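Local coordinates for pyruvate-formate lyase-activating enzyme (Bacteroides vulgatus ATCC 8482, PDB 3CAN), which is by family a member of the radical SAM superfamily, with alternating strands and helices resembling part of a TIM barrel, at residues E13-L16 with F20-D23; I24-G29 with V48-R53; R86-A89 with P94-I97; L101-N106 with E161-Q166; L114-L119 with I168-D173. All blocks are in the same frame, centred on the assembly; numbering follows the deposited sequence.

The five contacts follow the chain along one parallel sheet, 6-10 to 178-180. Interactions 1 and 2 share helix 18-30, have centres about 10 Å apart and touch, I22 CD1 lying 3.7 Å from V51 N; both also reach the second subunit. Interaction 3, centred about 8 Å from the centre of the chain, touches interactions 2 and 5: R87 NH1 makes a 3.1 Å salt bridge to D49 OD2 of interaction 2, while I97 CG1 lies 4.0 Å from L119 CD2 of interaction 5. Interactions 4 and 5 share helix 161-173, with centres about 13 Å apart. Interactions 1 and 4 are about 33 Å apart, centre to centre, on opposite sides of the chain's centre.

Interaction 1: residues E13-L16 with F20-D23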
# COMPACT_ATOMS: atom_id res chain seq x y z
N GLU A 13 -6.60 -7.84 11.91
CA GLU A 13 -7.98 -7.67 12.36
C GLU A 13 -9.02 -8.26 11.42
O GLU A 13 -9.93 -8.94 11.88
CB GLU A 13 -8.31 -6.21 12.64
CG GLU A 13 -9.70 -6.00 13.26
CD GLU A 13 -9.86 -6.62 14.65
OE1 GLU A 13 -8.86 -6.77 15.38
OE2 GLU A 13 -11.02 -6.92 15.03
N PRO A 14 -8.92 -8.02 10.10
CA PRO A 14 -9.95 -8.61 9.22
C PRO A 14 -10.05 -10.13 9.35
O PRO A 14 -11.13 -10.70 9.27
CB PRO A 14 -9.47 -8.19 7.82
CG PRO A 14 -8.67 -6.93 8.07
CD PRO A 14 -7.95 -7.20 9.35
N LEU A 15 -8.91 -10.77 9.62
CA LEU A 15 -8.85 -12.23 9.71
C LEU A 15 -9.51 -12.78 10.98
O LEU A 15 -9.79 -13.98 11.04
CB LEU A 15 -7.40 -12.69 9.63
CG LEU A 15 -6.61 -12.26 8.41
CD1 LEU A 15 -5.20 -12.88 8.46
CD2 LEU A 15 -7.35 -12.64 7.11
N LEU A 16 -9.77 -11.92 11.96
CA LEU A 16 -10.51 -12.28 13.17
C LEU A 16 -12.02 -12.24 12.94
O LEU A 16 -12.81 -12.61 13.82
CB LEU A 16 -10.13 -11.36 14.32
CG LEU A 16 -8.65 -11.40 14.73
CD1 LEU A 16 -8.35 -10.39 15.83
CD2 LEU A 16 -8.23 -12.80 15.15
N PHE A 20 -17.38 -12.77 8.08
CA PHE A 20 -17.63 -11.42 7.60
C PHE A 20 -16.75 -11.08 6.39
O PHE A 20 -17.24 -10.55 5.40
CB PHE A 20 -17.36 -10.41 8.70
CG PHE A 20 -17.54 -8.99 8.27
CD1 PHE A 20 -18.82 -8.50 8.01
CD2 PHE A 20 -16.46 -8.15 8.08
CE1 PHE A 20 -19.02 -7.20 7.59
CE2 PHE A 20 -16.66 -6.83 7.65
CZ PHE A 20 -17.93 -6.36 7.41
N LEU A 21 -15.46 -11.39 6.49
CA LEU A 21 -14.49 -11.16 5.39
C LEU A 21 -14.97 -11.83 4.11
O LEU A 21 -15.05 -11.20 3.07
CB LEU A 21 -13.13 -11.69 5.80
CG LEU A 21 -11.99 -11.66 4.78
CD1 LEU A 21 -11.71 -10.25 4.34
CD2 LEU A 21 -10.77 -12.33 5.38
N ILE A 22 -15.33 -13.10 4.21
CA ILE A 22 -15.81 -13.84 3.04
C ILE A 22 -17.10 -13.23 2.47
O ILE A 22 -17.27 -13.10 1.26
CB ILE A 22 -16.02 -15.35 3.38
CG1 ILE A 22 -14.67 -16.01 3.73
CG2 ILE A 22 -16.68 -16.07 2.22
CD1 ILE A 22 -13.66 -15.96 2.65
N ASP A 23 -18.01 -12.80 3.35
CA ASP A 23 -19.24 -12.14 2.90
C ASP A 23 -18.93 -10.85 2.12
O ASP A 23 -19.49 -10.61 1.04
CB ASP A 23 -20.14 -11.83 4.08
CG ASP A 23 -21.48 -11.29 3.66
OD1 ASP A 23 -22.21 -12.01 2.95
OD2 ASP A 23 -21.77 -10.14 3.99
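L15 and L21 meet methyl to methyl, CD2 of L15 standing 3.8 Å from CD2 of L21, where a turn after strand 6-10 runs into helix 18-30. This is the first beta-alpha connection in this chain, and the turn carries the end of the GGEP sequence, the GGE motif of radical SAM proteins. The two leucines lie alongside each other and point the same way. CB of L21 points toward the turn, coming within 4.1 Å of the carbonyl oxygen of P14, and CG, anti to the backbone nitrogen (chi1 175°), then carries the CD2 methyl to L15. L15 starts out away from the helix, yet its CD2 branch swings back to make the contact. One shell out, F9 of strand 6-10 touches both P14 and L21, while L41 and L42 touch L15. The second subunit comes up to the turn as well: its G6 packs on P14, and E13 makes backbone hydrogen bonds to that subunit. Within the turn, the E13 carbonyl oxygen receives the ND1 group of H17 and also the amide of L16, whose N lies 3.0 Å from E13 O.

Interaction 2: residues I24-G29 with V48-R53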
# COMPACT_ATOMS: atom_id res chain seq x y z
N ILE A 24 -18.05 -10.02 2.64
CA ILE A 24 -17.70 -8.77 1.97
C ILE A 24 -16.99 -9.08 0.65
O ILE A 24 -17.27 -8.47 -0.37
CB ILE A 24 -16.82 -7.88 2.85
CG1 ILE A 24 -17.58 -7.45 4.12
CG2 ILE A 24 -16.32 -6.66 2.03
CD1 ILE A 24 -18.93 -6.77 3.90
N LEU A 25 -16.08 -10.04 0.67
CA LEU A 25 -15.42 -10.47 -0.56
C LEU A 25 -16.43 -10.93 -1.62
O LEU A 25 -16.33 -10.54 -2.78
CB LEU A 25 -14.40 -11.58 -0.26
CG LEU A 25 -13.14 -11.13 0.47
CD1 LEU A 25 -12.31 -12.37 0.86
CD2 LEU A 25 -12.27 -10.19 -0.37
N LYS A 26 -17.40 -11.74 -1.22
CA LYS A 26 -18.45 -12.15 -2.16
C LYS A 26 -19.22 -10.97 -2.75
O LYS A 26 -19.44 -10.90 -3.96
CB LYS A 26 -19.41 -13.13 -1.49
CG LYS A 26 -18.81 -14.51 -1.35
CD LYS A 26 -19.68 -15.46 -0.58
CE LYS A 26 -19.13 -16.86 -0.67
NZ LYS A 26 -19.92 -17.78 0.20
N ARG A 27 -19.61 -10.03 -1.90
CA ARG A 27 -20.32 -8.83 -2.35
C ARG A 27 -19.50 -8.01 -3.34
O ARG A 27 -20.01 -7.54 -4.36
CB ARG A 27 -20.71 -7.96 -1.15
CG ARG A 27 -21.79 -8.58 -0.28
CD ARG A 27 -21.96 -7.83 1.03
NE ARG A 27 -22.93 -8.49 1.89
CZ ARG A 27 -24.24 -8.32 1.80
NH1 ARG A 27 -24.76 -7.48 0.92
NH2 ARG A 27 -25.04 -8.99 2.61
N CYS A 28 -18.21 -7.84 -3.05
CA CYS A 28 -17.31 -7.11 -3.95
C CYS A 28 -17.14 -7.83 -5.29
O CYS A 28 -17.10 -7.18 -6.35
CB CYS A 28 -15.96 -6.88 -3.27
SG CYS A 28 -16.01 -5.67 -1.92
N GLY A 29 -17.09 -9.16 -5.26
CA GLY A 29 -16.99 -9.95 -6.49
C GLY A 29 -18.19 -9.73 -7.41
O GLY A 29 -18.04 -9.59 -8.63
N VAL A 48 -8.12 -20.19 4.52
CA VAL A 48 -7.25 -19.75 3.42
C VAL A 48 -7.87 -20.22 2.10
O VAL A 48 -7.95 -19.46 1.16
CB VAL A 48 -5.82 -20.30 3.55
CG1 VAL A 48 -4.97 -19.90 2.33
CG2 VAL A 48 -5.17 -19.81 4.86
N ASP A 49 -8.34 -21.46 2.05
CA ASP A 49 -8.97 -21.99 0.84
C ASP A 49 -10.21 -21.20 0.44
O ASP A 49 -10.40 -20.87 -0.75
CB ASP A 49 -9.35 -23.46 1.03
CG ASP A 49 -8.15 -24.38 1.11
OD1 ASP A 49 -7.02 -23.95 0.82
OD2 ASP A 49 -8.36 -25.57 1.45
N GLU A 50 -11.06 -20.87 1.42
CA GLU A 50 -12.28 -20.11 1.14
C GLU A 50 -11.97 -18.68 0.71
O GLU A 50 -12.64 -18.15 -0.17
CB GLU A 50 -13.22 -20.11 2.35
CG GLU A 50 -14.61 -19.49 2.09
CD GLU A 50 -15.46 -20.26 1.06
OE1 GLU A 50 -15.20 -21.46 0.83
OE2 GLU A 50 -16.39 -19.65 0.50
N VAL A 51 -10.97 -18.06 1.32
CA VAL A 51 -10.53 -16.73 0.89
C VAL A 51 -10.07 -16.76 -0.57
O VAL A 51 -10.47 -15.93 -1.38
CB VAL A 51 -9.41 -16.15 1.78
CG1 VAL A 51 -8.78 -14.91 1.12
CG2 VAL A 51 -9.98 -15.79 3.17
N MSE A 52 -9.27 -17.76 -0.94
CA MSE A 52 -8.83 -17.91 -2.33
C MSE A 52 -9.99 -18.07 -3.32
O MSE A 52 -9.93 -17.59 -4.45
CB MSE A 52 -7.84 -19.06 -2.48
CG MSE A 52 -6.47 -18.76 -1.90
SE MSE A 52 -5.16 -20.14 -2.34
CE MSE A 52 -5.80 -21.56 -1.20
N ARG A 53 -11.08 -18.72 -2.91
CA ARG A 53 -12.24 -18.84 -3.77
C ARG A 53 -12.96 -17.51 -4.00
O ARG A 53 -13.77 -17.39 -4.93
CB ARG A 53 -13.21 -19.86 -3.19
CG ARG A 53 -12.75 -21.29 -3.38
CD ARG A 53 -13.88 -22.26 -3.09
NE ARG A 53 -13.94 -22.57 -1.68
CZ ARG A 53 -13.20 -23.49 -1.06
NH1 ARG A 53 -13.33 -23.66 0.24
NH2 ARG A 53 -12.33 -24.24 -1.72
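Apolar contact between L25 and V51 is light: CD1 of L25 comes no nearer than 4.4 Å to CG1 of V51, on the inner side where helices 18-30 and 45-53 run over the sheet. Both residues also rest on V37 of strand 35-38, and F9 of strand 6-10 lies beneath L25, so the strands supply the floor between these neighbouring helices of the alpha/beta fold. The charged contact lies toward the solvent side. K26, extended beyond CG, crosses the bent side chain of E50 at about a right angle, with NZ 4.0 Å from OE2, too long for a salt bridge. A true salt bridge forms within 48-53, three residues apart: R53 approaches E50 side-on, NE at 3.0 Å and NH1 at 2.9 Å from the same oxygen, OE1. That oxygen lies in the guanidinium plane, and D49 O sits 3.8 Å above the plane over its centre. E50 is modelled in two conformers, so its details hold for one of them. In it OE1 takes the arginine and OE2 has another hydrogen bond just outside the segment, so the attraction between K26 and E50 is probably weak, and apolar packing joins the helices.

Interaction 3: residues R86-A89 with P94-I97; sequences RRVA and PYYI
Y95 is packed along its length by V88 and A89. At the root of the side chain, CG1 of V88 lies 3.9 Å from CB of Y95 and 4.0 Å from its CD2; the valine is modelled in two conformers, so these distances hold for one of them. Farther out, the methyl of A89 sits 4.2 Å from CE2 of Y95 and 4.0 Å from the hydroxyl oxygen OH. CG of Y95 stands between the backbone nitrogen and carbonyl carbon (chi1 66°), which sends the ring across the helix, from V88 at its root to A89 at its hydroxyl end, with CD1 of I97 at the ring's edge, in its plane. The phenol is buried, and its OH is hydrogen-bonded to the R124 carbonyl oxygen. Helix 79-90 and strand 95-101 are here the last leg of the beta-alpha-beta crossover from strand 57-61, and L58 of that strand also touches V88. The other side of each segment is looser. R86 and R87, both partly exposed, take no part in the contact: R86 starts away from the strand, and its side chain touches F118 and S121 of helix 109-121, while R87 turns to helix 45-53. From the strand, Y96 leaves on the far side of the sheet to lie on L57 and L59.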
# COMPACT_ATOMS: atom_id res chain seq x y z
N ARG A 86 3.36 -21.66 1.72
CA ARG A 86 3.42 -22.93 1.01
C ARG A 86 2.03 -23.34 0.52
O ARG A 86 1.89 -23.81 -0.61
CB ARG A 86 4.03 -24.02 1.88
CG ARG A 86 4.26 -25.34 1.15
CD ARG A 86 5.13 -26.29 1.98
NE ARG A 86 6.50 -25.81 2.05
CZ ARG A 86 7.40 -25.93 1.08
NH1 ARG A 86 7.09 -26.54 -0.06
NH2 ARG A 86 8.61 -25.45 1.25
N ARG A 87 1.01 -23.16 1.35
CA ARG A 87 -0.34 -23.58 0.96
C ARG A 87 -0.84 -22.82 -0.27
O ARG A 87 -1.42 -23.43 -1.18
CB ARG A 87 -1.34 -23.45 2.11
CG ARG A 87 -2.57 -24.33 1.86
CD ARG A 87 -3.56 -24.28 2.99
NE ARG A 87 -4.74 -25.10 2.68
CZ ARG A 87 -4.82 -26.42 2.86
NH1 ARG A 87 -5.93 -27.07 2.53
NH2 ARG A 87 -3.80 -27.11 3.37
N VAL A 88 -0.63 -21.51 -0.30
CA VAL A 88 -1.04 -20.70 -1.43
C VAL A 88 -0.28 -21.11 -2.70
O VAL A 88 -0.86 -21.25 -3.78
CB VAL A 88 -0.88 -19.21 -1.13
CG1 VAL A 88 -1.32 -18.36 -2.31
CG2 VAL A 88 -1.68 -18.85 0.14
N ALA A 89 1.03 -21.32 -2.55
CA ALA A 89 1.86 -21.76 -3.67
C ALA A 89 1.39 -23.11 -4.23
O ALA A 89 1.31 -23.29 -5.46
CB ALA A 89 3.31 -21.84 -3.23
N PRO A 94 -2.31 -16.81 -7.31
CA PRO A 94 -1.42 -15.65 -7.30
C PRO A 94 -1.23 -15.03 -5.91
O PRO A 94 -2.20 -14.80 -5.18
CB PRO A 94 -2.10 -14.64 -8.23
CG PRO A 94 -3.33 -15.24 -8.69
CD PRO A 94 -3.53 -16.57 -8.11
N TYR A 95 0.02 -14.74 -5.58
CA TYR A 95 0.34 -14.07 -4.33
C TYR A 95 1.52 -13.13 -4.49
O TYR A 95 2.40 -13.33 -5.35
CB TYR A 95 0.59 -15.09 -3.21
CG TYR A 95 1.83 -15.97 -3.38
CD1 TYR A 95 2.96 -15.75 -2.61
CD2 TYR A 95 1.84 -17.03 -4.28
CE1 TYR A 95 4.09 -16.55 -2.74
CE2 TYR A 95 2.97 -17.84 -4.42
CZ TYR A 95 4.08 -17.59 -3.65
OH TYR A 95 5.19 -18.39 -3.79
N TYR A 96 1.53 -12.10 -3.64
CA TYR A 96 2.66 -11.20 -3.49
C TYR A 96 3.28 -11.46 -2.11
O TYR A 96 2.56 -11.73 -1.14
CB TYR A 96 2.23 -9.72 -3.47
CG TYR A 96 1.75 -9.08 -4.75
CD1 TYR A 96 1.53 -9.80 -5.91
CD2 TYR A 96 1.48 -7.72 -4.77
CE1 TYR A 96 1.06 -9.16 -7.08
CE2 TYR A 96 1.02 -7.08 -5.91
CZ TYR A 96 0.82 -7.81 -7.06
OH TYR A 96 0.35 -7.16 -8.17
N ILE A 97 4.60 -11.33 -2.05
CA ILE A 97 5.32 -11.35 -0.78
C ILE A 97 5.84 -9.94 -0.49
O ILE A 97 6.44 -9.31 -1.35
CB ILE A 97 6.50 -12.34 -0.83
CG1 ILE A 97 5.98 -13.77 -0.96
CG2 ILE A 97 7.37 -12.19 0.44
CD1 ILE A 97 5.29 -14.33 0.30

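Interaction 4: residues L101-N106 with E161-Q166; sequences LIEGVN and EEVQQQ
E103 reaches V163 with one carboxylate oxygen. Its CB sets off toward helix 161-173, CG is anti to the backbone nitrogen (chi1 179°), and neither atom meets the helix. The chain then bends at chi2 (61°), bringing CD closer, and the branch OE1 finally settles 4.0 Å from both CG1 and CG2 of V163. OE2 heads away from the valine. The two side chains cross at about a right angle, and the oxygen, equally far from both methyls, faces the valine's fork: a van der Waals contact of a polar atom with two methyls. A second contact lies deeper, CD2 of L101 against CG of Q164 at 4.3 Å, while NE2 of Q164 is hydrogen-bonded to the carbonyl oxygen of P159. Within the loop, I102 N donates to N106 OD1 at 2.8 Å, nearly straight at 170° and in the carbonyl plane, and I102 O accepts from the amides of V105 and N106. N106 ND2 reaches the carbonyl oxygens of P100 and K63. This beta-alpha loop of the alpha/beta fold leads from strand 95-101, whose L101 is bonded to L132 of strand 128-133, to helix 109-121, with V105 against helix 67-74 and E103 facing helix 161-173.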
# COMPACT_ATOMS: atom_id res chain seq x y z
N LEU A 101 11.85 -3.97 5.01
CA LEU A 101 13.29 -4.21 5.01
C LEU A 101 13.95 -3.24 5.99
O LEU A 101 13.94 -2.03 5.77
CB LEU A 101 13.85 -4.02 3.60
CG LEU A 101 15.27 -4.52 3.34
CD1 LEU A 101 15.40 -6.05 3.54
CD2 LEU A 101 15.72 -4.13 1.94
N ILE A 102 14.48 -3.79 7.08
CA ILE A 102 14.94 -3.01 8.22
C ILE A 102 16.38 -3.39 8.52
O ILE A 102 16.66 -4.53 8.88
CB ILE A 102 14.07 -3.28 9.48
CG1 ILE A 102 12.57 -3.14 9.15
CG2 ILE A 102 14.47 -2.33 10.62
CD1 ILE A 102 11.64 -3.92 10.05
N GLU A 103 17.30 -2.44 8.33
CA GLU A 103 18.69 -2.65 8.66
C GLU A 103 18.77 -2.83 10.17
O GLU A 103 18.29 -1.97 10.92
CB GLU A 103 19.52 -1.44 8.21
CG GLU A 103 21.00 -1.53 8.52
CD GLU A 103 21.69 -2.71 7.87
OE1 GLU A 103 21.54 -2.89 6.64
OE2 GLU A 103 22.40 -3.43 8.58
N GLY A 104 19.36 -3.95 10.58
CA GLY A 104 19.42 -4.35 11.98
C GLY A 104 18.42 -5.42 12.39
O GLY A 104 18.53 -5.98 13.47
N VAL A 105 17.46 -5.72 11.51
CA VAL A 105 16.44 -6.74 11.80
C VAL A 105 16.44 -7.89 10.78
O VAL A 105 16.47 -9.06 11.17
CB VAL A 105 15.04 -6.11 11.85
CG1 VAL A 105 13.96 -7.16 12.11
CG2 VAL A 105 15.00 -5.00 12.91
N ASN A 106 16.40 -7.56 9.49
CA ASN A 106 16.16 -8.58 8.45
C ASN A 106 16.78 -8.31 7.08
O ASN A 106 16.45 -8.99 6.12
CB ASN A 106 14.66 -8.82 8.29
CG ASN A 106 13.92 -7.59 7.75
OD1 ASN A 106 14.55 -6.57 7.44
ND2 ASN A 106 12.61 -7.68 7.64
N GLU A 161 21.07 2.37 0.07
CA GLU A 161 20.77 2.05 -1.32
C GLU A 161 21.55 0.80 -1.76
O GLU A 161 21.02 -0.03 -2.51
CB GLU A 161 21.09 3.24 -2.23
CG GLU A 161 20.63 3.05 -3.68
CD GLU A 161 20.73 4.32 -4.52
OE1 GLU A 161 21.28 5.34 -4.05
OE2 GLU A 161 20.25 4.30 -5.67
N GLU A 162 22.79 0.68 -1.29
CA GLU A 162 23.64 -0.46 -1.64
C GLU A 162 23.04 -1.76 -1.13
O GLU A 162 22.97 -2.74 -1.87
CB GLU A 162 25.05 -0.28 -1.08
CG GLU A 162 26.05 -1.31 -1.58
CD GLU A 162 27.43 -1.16 -0.96
OE1 GLU A 162 27.85 -0.01 -0.68
OE2 GLU A 162 28.11 -2.20 -0.77
N VAL A 163 22.62 -1.77 0.13
CA VAL A 163 22.00 -2.96 0.72
C VAL A 163 20.68 -3.31 0.00
O VAL A 163 20.45 -4.47 -0.33
CB VAL A 163 21.77 -2.79 2.24
CG1 VAL A 163 20.87 -3.89 2.79
CG2 VAL A 163 23.12 -2.79 2.98
N GLN A 164 19.84 -2.31 -0.25
CA GLN A 164 18.59 -2.52 -0.97
C GLN A 164 18.83 -3.22 -2.30
O GLN A 164 18.17 -4.21 -2.62
CB GLN A 164 17.87 -1.20 -1.20
CG GLN A 164 17.29 -0.58 0.06
CD GLN A 164 16.69 0.77 -0.22
OE1 GLN A 164 16.01 0.96 -1.24
NE2 GLN A 164 16.92 1.73 0.67
N GLN A 165 19.80 -2.73 -3.07
CA GLN A 165 20.09 -3.33 -4.37
C GLN A 165 20.72 -4.72 -4.24
O GLN A 165 20.48 -5.58 -5.08
CB GLN A 165 20.99 -2.41 -5.20
CG GLN A 165 20.33 -1.09 -5.58
CD GLN A 165 19.04 -1.27 -6.39
OE1 GLN A 165 18.89 -2.21 -7.17
NE2 GLN A 165 18.10 -0.34 -6.21
N GLN A 166 21.54 -4.92 -3.21
CA GLN A 166 22.09 -6.23 -2.93
C GLN A 166 20.97 -7.23 -2.64
O GLN A 166 21.03 -8.36 -3.10
CB GLN A 166 23.10 -6.16 -1.77
CG GLN A 166 24.44 -5.52 -2.19
CD GLN A 166 25.34 -5.12 -1.01
OE1 GLN A 166 24.89 -5.05 0.14
NE2 GLN A 166 26.61 -4.85 -1.30

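Interaction 5: residues L114-L119 with I168-D173; sequences LSAEFL and IQILTD
A116 and L171 bring helices 109-121 and 161-173 within 5.5 Å, CA to CA, a close approach that the small A116 side chain permits. Both helices cover one side of the parallel sheet in this alpha/beta fold, next to each other in the sequence of beta-alpha units. The alanine carries the contact: its CB points at the other helix and meets CD2 of L171 at 3.7 Å, and that same methyl lies 4.0 Å from CA of A116. CG of L171 is anti to its carbonyl carbon (chi1 -67°), from where the CD2 branch slides over the alanine. CG2 of I170 adds a looser contact, 4.4 Å from CB of A116, in one of the two conformers modelled. Below, L171 rests on I129 and L131 of strand 128-133, and L119 on I129, so the strand is a common base; Y174, just past the helix, also touches A116. The outward face of helix 161-173 ties its own turns. Q169 NE2 donates to D173 OD1 at 2.7 Å, from above the carboxylate plane. The I168 carbonyl oxygen takes the T172 amide on one face and, on the opposite face, T172 OG1 at 2.8 Å.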
# COMPACT_ATOMS: atom_id res chain seq x y z
N LEU A 114 17.99 -17.00 2.77
CA LEU A 114 17.09 -18.05 3.28
C LEU A 114 15.68 -17.82 2.75
O LEU A 114 14.98 -18.76 2.38
CB LEU A 114 17.09 -18.07 4.81
CG LEU A 114 18.39 -18.58 5.45
CD1 LEU A 114 18.29 -18.39 6.97
CD2 LEU A 114 18.68 -20.05 5.06
N SER A 115 15.28 -16.55 2.70
CA SER A 115 13.98 -16.17 2.16
C SER A 115 13.86 -16.56 0.68
O SER A 115 12.86 -17.14 0.26
CB SER A 115 13.76 -14.65 2.31
OG SER A 115 13.72 -14.24 3.68
N ALA A 116 14.90 -16.25 -0.09
CA ALA A 116 14.93 -16.56 -1.51
C ALA A 116 14.87 -18.08 -1.75
O ALA A 116 14.16 -18.56 -2.62
CB ALA A 116 16.18 -15.97 -2.15
N GLU A 117 15.64 -18.83 -0.96
CA GLU A 117 15.68 -20.27 -1.08
C GLU A 117 14.34 -20.91 -0.76
O GLU A 117 13.92 -21.84 -1.45
CB GLU A 117 16.78 -20.84 -0.19
CG GLU A 117 18.16 -20.50 -0.70
CD GLU A 117 19.31 -20.84 0.22
OE1 GLU A 117 19.13 -21.50 1.27
OE2 GLU A 117 20.46 -20.47 -0.16
N PHE A 118 13.66 -20.39 0.24
CA PHE A 118 12.33 -20.87 0.58
C PHE A 118 11.36 -20.61 -0.59
O PHE A 118 10.73 -21.53 -1.11
CB PHE A 118 11.86 -20.21 1.87
CG PHE A 118 10.42 -20.41 2.17
CD1 PHE A 118 9.92 -21.65 2.52
CD2 PHE A 118 9.54 -19.34 2.09
CE1 PHE A 118 8.58 -21.82 2.80
CE2 PHE A 118 8.21 -19.50 2.36
CZ PHE A 118 7.72 -20.75 2.70
N LEU A 119 11.31 -19.37 -1.02
CA LEU A 119 10.36 -18.97 -2.06
C LEU A 119 10.64 -19.65 -3.39
O LEU A 119 9.71 -20.10 -4.09
CB LEU A 119 10.34 -17.44 -2.21
CG LEU A 119 9.83 -16.65 -0.99
CD1 LEU A 119 10.06 -15.16 -1.18
CD2 LEU A 119 8.34 -16.95 -0.72
N ILE A 168 17.82 -7.02 -3.76
CA ILE A 168 17.18 -7.25 -5.04
C ILE A 168 17.99 -8.24 -5.88
O ILE A 168 17.42 -9.13 -6.51
CB ILE A 168 16.98 -5.93 -5.81
CG1 ILE A 168 15.97 -5.03 -5.09
CG2 ILE A 168 16.54 -6.21 -7.25
CD1 ILE A 168 14.53 -5.56 -5.06
N GLN A 169 19.31 -8.08 -5.89
CA GLN A 169 20.17 -8.96 -6.67
C GLN A 169 20.08 -10.41 -6.19
O GLN A 169 20.01 -11.32 -7.01
CB GLN A 169 21.63 -8.51 -6.62
CG GLN A 169 22.54 -9.26 -7.59
CD GLN A 169 22.11 -9.05 -9.04
OE1 GLN A 169 22.05 -7.92 -9.52
NE2 GLN A 169 21.79 -10.13 -9.73
N ILE A 170 20.10 -10.61 -4.88
CA ILE A 170 19.99 -11.95 -4.30
C ILE A 170 18.71 -12.63 -4.78
O ILE A 170 18.73 -13.75 -5.29
CB ILE A 170 19.99 -11.89 -2.75
CG1 ILE A 170 21.38 -11.49 -2.23
CG2 ILE A 170 19.59 -13.25 -2.15
CD1 ILE A 170 21.38 -10.96 -0.80
N LEU A 171 17.58 -11.94 -4.62
CA LEU A 171 16.31 -12.52 -5.01
C LEU A 171 16.28 -12.84 -6.52
O LEU A 171 15.82 -13.91 -6.93
CB LEU A 171 15.17 -11.59 -4.60
CG LEU A 171 14.97 -11.45 -3.09
CD1 LEU A 171 14.12 -10.22 -2.74
CD2 LEU A 171 14.38 -12.75 -2.50
N THR A 172 16.80 -11.91 -7.32
CA THR A 172 16.91 -12.09 -8.77
C THR A 172 17.79 -13.29 -9.11
O THR A 172 17.45 -14.07 -9.99
CB THR A 172 17.45 -10.80 -9.44
OG1 THR A 172 16.63 -9.68 -9.09
CG2 THR A 172 17.48 -10.95 -10.95
N ASP A 173 18.91 -13.43 -8.40
CA ASP A 173 19.83 -14.56 -8.61
C ASP A 173 19.17 -15.92 -8.38
O ASP A 173 19.57 -16.91 -9.00
CB ASP A 173 21.06 -14.43 -7.71
CG ASP A 173 22.03 -13.33 -8.16
OD1 ASP A 173 21.93 -12.84 -9.30
OD2 ASP A 173 22.91 -12.97 -7.34